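Local coordinates for nucleoporin NUP82 (Saccharomyces cerevisiae, PDB 3PBP), which serves as a structural component of the nuclear pore complex, its N-terminal domain, the part described here, binding the nucleoporin NUP116, at residues A[289-292]-A[293-296]; A[383-386]-A[387-390]. The protein carries 1 engineered substitution. All coordinates share one frame; numbering follows the deposited sequence.

Contact 1: residues A[289-292]-A[293-296]; sequences PFPG and ELYD
Phe290 and Tyr295 make a local T-shaped aromatic contact between a loop residue and the 3-10 turn 293-296 that follows it, in the connection from strand 286-288 to strand 299-306. The edge of Phe290 points into the face of Tyr295: CE2 of Phe290 sits over the centre of the tyrosine ring, the ring centroids are 4.8 Å apart and the planes meet at 74°. Phe290 reaches this place because its CG lies anti to the backbone N (chi1 -170°), which carries the ring forward to the turn. Its far end also touches Leu294, with CZ of Phe290 3.4 Å from CB of Leu294. Leu294 in turn lays its CD1 3.5 Å from CB of Pro291, so the branched leucine fits against the proline ring.

The turn itself is closed by backbone bonds. Tyr295 N gives a nearly straight hydrogen bond, 3.2 Å long, to Gly292 O; the bond from Leu294 N to Pro291 O is weak. Proline suits the start of such a turn, since its ring already holds phi near -60°. Glu293 is exposed, and its OE1 makes salt bridges with Arg353 and Lys355 of strand 347-355, while Leu294 packs on Phe319 and Arg353.

Tyrosine suits its place because its ring offers a face to Phe290 while its OH hydrogen-bonds to Lys98 N of the NUP116 chain; the ring also meets His109 of that chain edge-to-face. The arrangement is a short 3-10 turn in a beta-propeller loop, serving here as part of the NUP116-binding surface.

Contact 2: residues A[383-386]-A[387-390]; sequences QVNF and MSWA
Phe386 and Trp389 meet where a strand turns into a helix. CB of Phe386 lies against the indole, 3.2 Å from CZ2 of Trp389, whereas the two rings themselves are displaced so that they barely overlap: their planes are inclined by 25°, and the centroids of the phenyl and the indole six-membered ring are 5.5 Å apart. The indole gets there because CG of Trp389 stands between its backbone N and carbonyl carbon (chi1 49°), folding it back toward the start of the helix.

The polar contact comes from Asn385. Its OD1 accepts a hydrogen bond from the backbone N of Met387 at 3.2 Å, with the donor above the amide plane, and so closes an Asx turn. Asparagine suits this place because its short side chain can reach the first N-H of the helix, which has no earlier helical carbonyl to bond. Phe386 itself holds the N-cap position; its O receives a hydrogen bond from Ala390 N, although the placement of that oxygen is less certain.

Further out, Trp389 meets Phe410 and makes a weak hydrogen bond from NE1 to Ser412. With an alanine here, a gap is likely to open beside Phe386 and Phe410, and Ser412 would lose that weak bond. Phe386 and Trp389 both pack on Leu326, and Asn385 pairs through its backbone with Lys413, so the first turn of helix 387-399 is set against strand 323-329 of the five-stranded sheet, at the end of strand 380-385.

Contact 1 comes first along the chain and closes before contact 2 opens; their centres lie 23 Å apart and their nearest atoms about 13 Å, without touching. The two belong to different sheets of the domain. Contact 1 lies on the connection between the outermost strands of the five-stranded sheet, 286-288 and 299-306, whereas contact 2 ends strand 380-385 of the next sheet and starts helix 387-399. Both nonetheless lean on the five-stranded sheet: contact 1 packs on strands 313-319 and 347-355, and contact 2 on strand 323-329. Their roles differ: contact 1 meets NUP116, while contact 2 meets no other chain of the assembly and joins parts within the domain.

Contact 1: residues A[289-292]-A[293-296]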
loop_
_atom_site.group_PDB
_atom_site.type_symbol
_atom_site.label_atom_id
_atom_site.label_comp_id
_atom_site.label_asym_id
_atom_site.label_seq_id
_atom_site.Cartn_x
_atom_site.Cartn_y
_atom_site.Cartn_z
ATOM N N PRO A 289 -13.354 -10.187 12.699
ATOM C CA PRO A 289 -13.749 -9.258 13.763
ATOM C C PRO A 289 -12.533 -8.559 14.374
ATOM O O PRO A 289 -11.621 -9.218 14.861
ATOM C CB PRO A 289 -14.437 -10.177 14.758
ATOM C CG PRO A 289 -13.566 -11.414 14.689
ATOM C CD PRO A 289 -13.338 -11.581 13.199
ATOM N N PHE A 290 -12.527 -7.231 14.364
ATOM C CA PHE A 290 -11.405 -6.483 14.919
ATOM C C PHE A 290 -11.311 -6.548 16.442
ATOM O O PHE A 290 -12.269 -6.224 17.143
ATOM C CB PHE A 290 -11.478 -5.022 14.500
ATOM C CG PHE A 290 -10.238 -4.259 14.829
ATOM C CD1 PHE A 290 -9.030 -4.579 14.207
ATOM C CD2 PHE A 290 -10.253 -3.261 15.790
ATOM C CE1 PHE A 290 -7.847 -3.915 14.543
ATOM C CE2 PHE A 290 -9.077 -2.590 16.133
ATOM C CZ PHE A 290 -7.867 -2.921 15.506
ATOM N N PRO A 291 -10.140 -6.952 16.974
ATOM C CA PRO A 291 -9.869 -7.075 18.416
ATOM C C PRO A 291 -10.035 -5.743 19.133
ATOM O O PRO A 291 -9.397 -4.755 18.764
ATOM C CB PRO A 291 -8.414 -7.548 18.461
ATOM C CG PRO A 291 -8.234 -8.254 17.154
ATOM C CD PRO A 291 -8.951 -7.338 16.196
ATOM N N GLY A 292 -10.874 -5.720 20.161
ATOM C CA GLY A 292 -11.097 -4.489 20.894
ATOM C C GLY A 292 -9.866 -3.813 21.482
ATOM O O GLY A 292 -9.750 -2.593 21.421
ATOM N N GLU A 293 -8.947 -4.592 22.043
ATOM C CA GLU A 293 -7.753 -4.023 22.660
ATOM C C GLU A 293 -7.012 -3.095 21.729
ATOM O O GLU A 293 -6.624 -1.989 22.105
ATOM C CB GLU A 293 -6.758 -5.108 23.081
ATOM C CG GLU A 293 -7.293 -6.231 23.944
ATOM C CD GLU A 293 -6.161 -7.046 24.579
ATOM O OE1 GLU A 293 -5.263 -7.516 23.841
ATOM O OE2 GLU A 293 -6.165 -7.217 25.820
ATOM N N LEU A 294 -6.811 -3.573 20.507
ATOM C CA LEU A 294 -6.060 -2.851 19.484
ATOM C C LEU A 294 -6.515 -1.436 19.138
ATOM O O LEU A 294 -5.775 -0.687 18.495
ATOM C CB LEU A 294 -5.973 -3.720 18.221
ATOM C CG LEU A 294 -5.270 -5.057 18.508
ATOM C CD1 LEU A 294 -5.462 -6.018 17.346
ATOM C CD2 LEU A 294 -3.793 -4.817 18.783
ATOM N N TYR A 295 -7.717 -1.057 19.557
ATOM C CA TYR A 295 -8.185 0.293 19.273
ATOM C C TYR A 295 -7.299 1.286 20.026
ATOM O O TYR A 295 -7.245 2.468 19.682
ATOM C CB TYR A 295 -9.647 0.457 19.694
ATOM C CG TYR A 295 -10.644 0.041 18.635
ATOM C CD1 TYR A 295 -10.720 0.720 17.420
ATOM C CD2 TYR A 295 -11.516 -1.033 18.845
ATOM C CE1 TYR A 295 -11.637 0.341 16.437
ATOM C CE2 TYR A 295 -12.434 -1.414 17.867
ATOM C CZ TYR A 295 -12.485 -0.724 16.667
ATOM O OH TYR A 295 -13.380 -1.103 15.696
ATOM N N ASP A 296 -6.594 0.790 21.042
ATOM C CA ASP A 296 -5.711 1.627 21.848
ATOM C C ASP A 296 -4.282 1.631 21.332
ATOM O O ASP A 296 -3.409 2.233 21.946
ATOM C CB ASP A 296 -5.706 1.164 23.314
ATOM C CG ASP A 296 -7.048 1.363 24.000
ATOM O OD1 ASP A 296 -7.558 2.513 23.995
ATOM O OD2 ASP A 296 -7.587 0.370 24.545
#

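Contact 2: residues A[383-386]-A[387-390]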
loop_
_atom_site.group_PDB
_atom_site.type_symbol
_atom_site.label_atom_id
_atom_site.label_comp_id
_atom_site.label_asym_id
_atom_site.label_seq_id
_atom_site.Cartn_x
_atom_site.Cartn_y
_atom_site.Cartn_z
ATOM N N GLN A 383 10.095 -16.863 14.654
ATOM C CA GLN A 383 9.481 -17.333 13.429
ATOM C C GLN A 383 8.098 -17.875 13.726
ATOM O O GLN A 383 7.947 -18.876 14.424
ATOM C CB GLN A 383 10.303 -18.434 12.766
ATOM C CG GLN A 383 9.716 -18.841 11.420
ATOM C CD GLN A 383 10.157 -20.207 10.958
ATOM O OE1 GLN A 383 10.963 -20.341 10.027
ATOM N NE2 GLN A 383 9.628 -21.239 11.605
ATOM N N VAL A 384 7.089 -17.194 13.204
ATOM C CA VAL A 384 5.719 -17.618 13.379
ATOM C C VAL A 384 5.469 -18.618 12.257
ATOM O O VAL A 384 5.681 -18.310 11.088
ATOM C CB VAL A 384 4.767 -16.427 13.248
ATOM C CG1 VAL A 384 3.346 -16.868 13.493
ATOM C CG2 VAL A 384 5.163 -15.355 14.226
ATOM N N ASN A 385 5.047 -19.824 12.609
ATOM C CA ASN A 385 4.789 -20.844 11.607
ATOM C C ASN A 385 3.330 -21.250 11.640
ATOM O O ASN A 385 2.906 -21.958 12.548
ATOM C CB ASN A 385 5.668 -22.066 11.874
ATOM C CG ASN A 385 5.495 -23.147 10.827
ATOM O OD1 ASN A 385 4.395 -23.667 10.623
ATOM N ND2 ASN A 385 6.588 -23.494 10.156
ATOM N N PHE A 386 2.554 -20.815 10.653
ATOM C CA PHE A 386 1.147 -21.172 10.643
ATOM C C PHE A 386 0.710 -22.177 9.594
ATOM O O PHE A 386 -0.436 -22.156 9.142
ATOM C CB PHE A 386 0.268 -19.922 10.580
ATOM C CG PHE A 386 0.867 -18.774 9.824
ATOM C CD1 PHE A 386 0.703 -18.663 8.458
ATOM C CD2 PHE A 386 1.550 -17.772 10.496
ATOM C CE1 PHE A 386 1.206 -17.568 7.769
ATOM C CE2 PHE A 386 2.058 -16.676 9.815
ATOM C CZ PHE A 386 1.883 -16.575 8.447
HETATM N N MSE A 387 1.617 -23.076 9.227
HETATM C CA MSE A 387 1.303 -24.113 8.250
HETATM C C MSE A 387 0.500 -25.235 8.901
HETATM O O MSE A 387 0.016 -26.142 8.220
HETATM C CB MSE A 387 2.585 -24.679 7.631
HETATM C CG MSE A 387 3.142 -23.828 6.503
HETATM SE SE MSE A 387 1.851 -23.569 5.042
HETATM C CE MSE A 387 2.235 -25.158 3.988
ATOM N N SER A 388 0.375 -25.163 10.227
ATOM C CA SER A 388 -0.374 -26.141 11.013
ATOM C C SER A 388 -1.794 -26.112 10.484
ATOM O O SER A 388 -2.376 -27.151 10.170
ATOM C CB SER A 388 -0.383 -25.747 12.495
ATOM O OG SER A 388 0.864 -25.184 12.891
ATOM N N TRP A 389 -2.338 -24.903 10.375
ATOM C CA TRP A 389 -3.696 -24.709 9.887
ATOM C C TRP A 389 -3.778 -24.228 8.448
ATOM O O TRP A 389 -4.703 -24.588 7.723
ATOM C CB TRP A 389 -4.450 -23.724 10.786
ATOM C CG TRP A 389 -3.716 -22.452 11.090
ATOM C CD1 TRP A 389 -2.921 -22.207 12.168
ATOM C CD2 TRP A 389 -3.772 -21.225 10.345
ATOM N NE1 TRP A 389 -2.484 -20.901 12.152
ATOM C CE2 TRP A 389 -2.991 -20.276 11.043
ATOM C CE3 TRP A 389 -4.408 -20.832 9.155
ATOM C CZ2 TRP A 389 -2.831 -18.959 10.592
ATOM C CZ3 TRP A 389 -4.247 -19.523 8.711
ATOM C CH2 TRP A 389 -3.465 -18.606 9.428
ATOM N N ALA A 390 -2.808 -23.420 8.036
ATOM C CA ALA A 390 -2.799 -22.873 6.682
ATOM C C ALA A 390 -2.844 -23.929 5.590
ATOM O O ALA A 390 -3.504 -23.739 4.573
ATOM C CB ALA A 390 -1.588 -21.992 6.489
#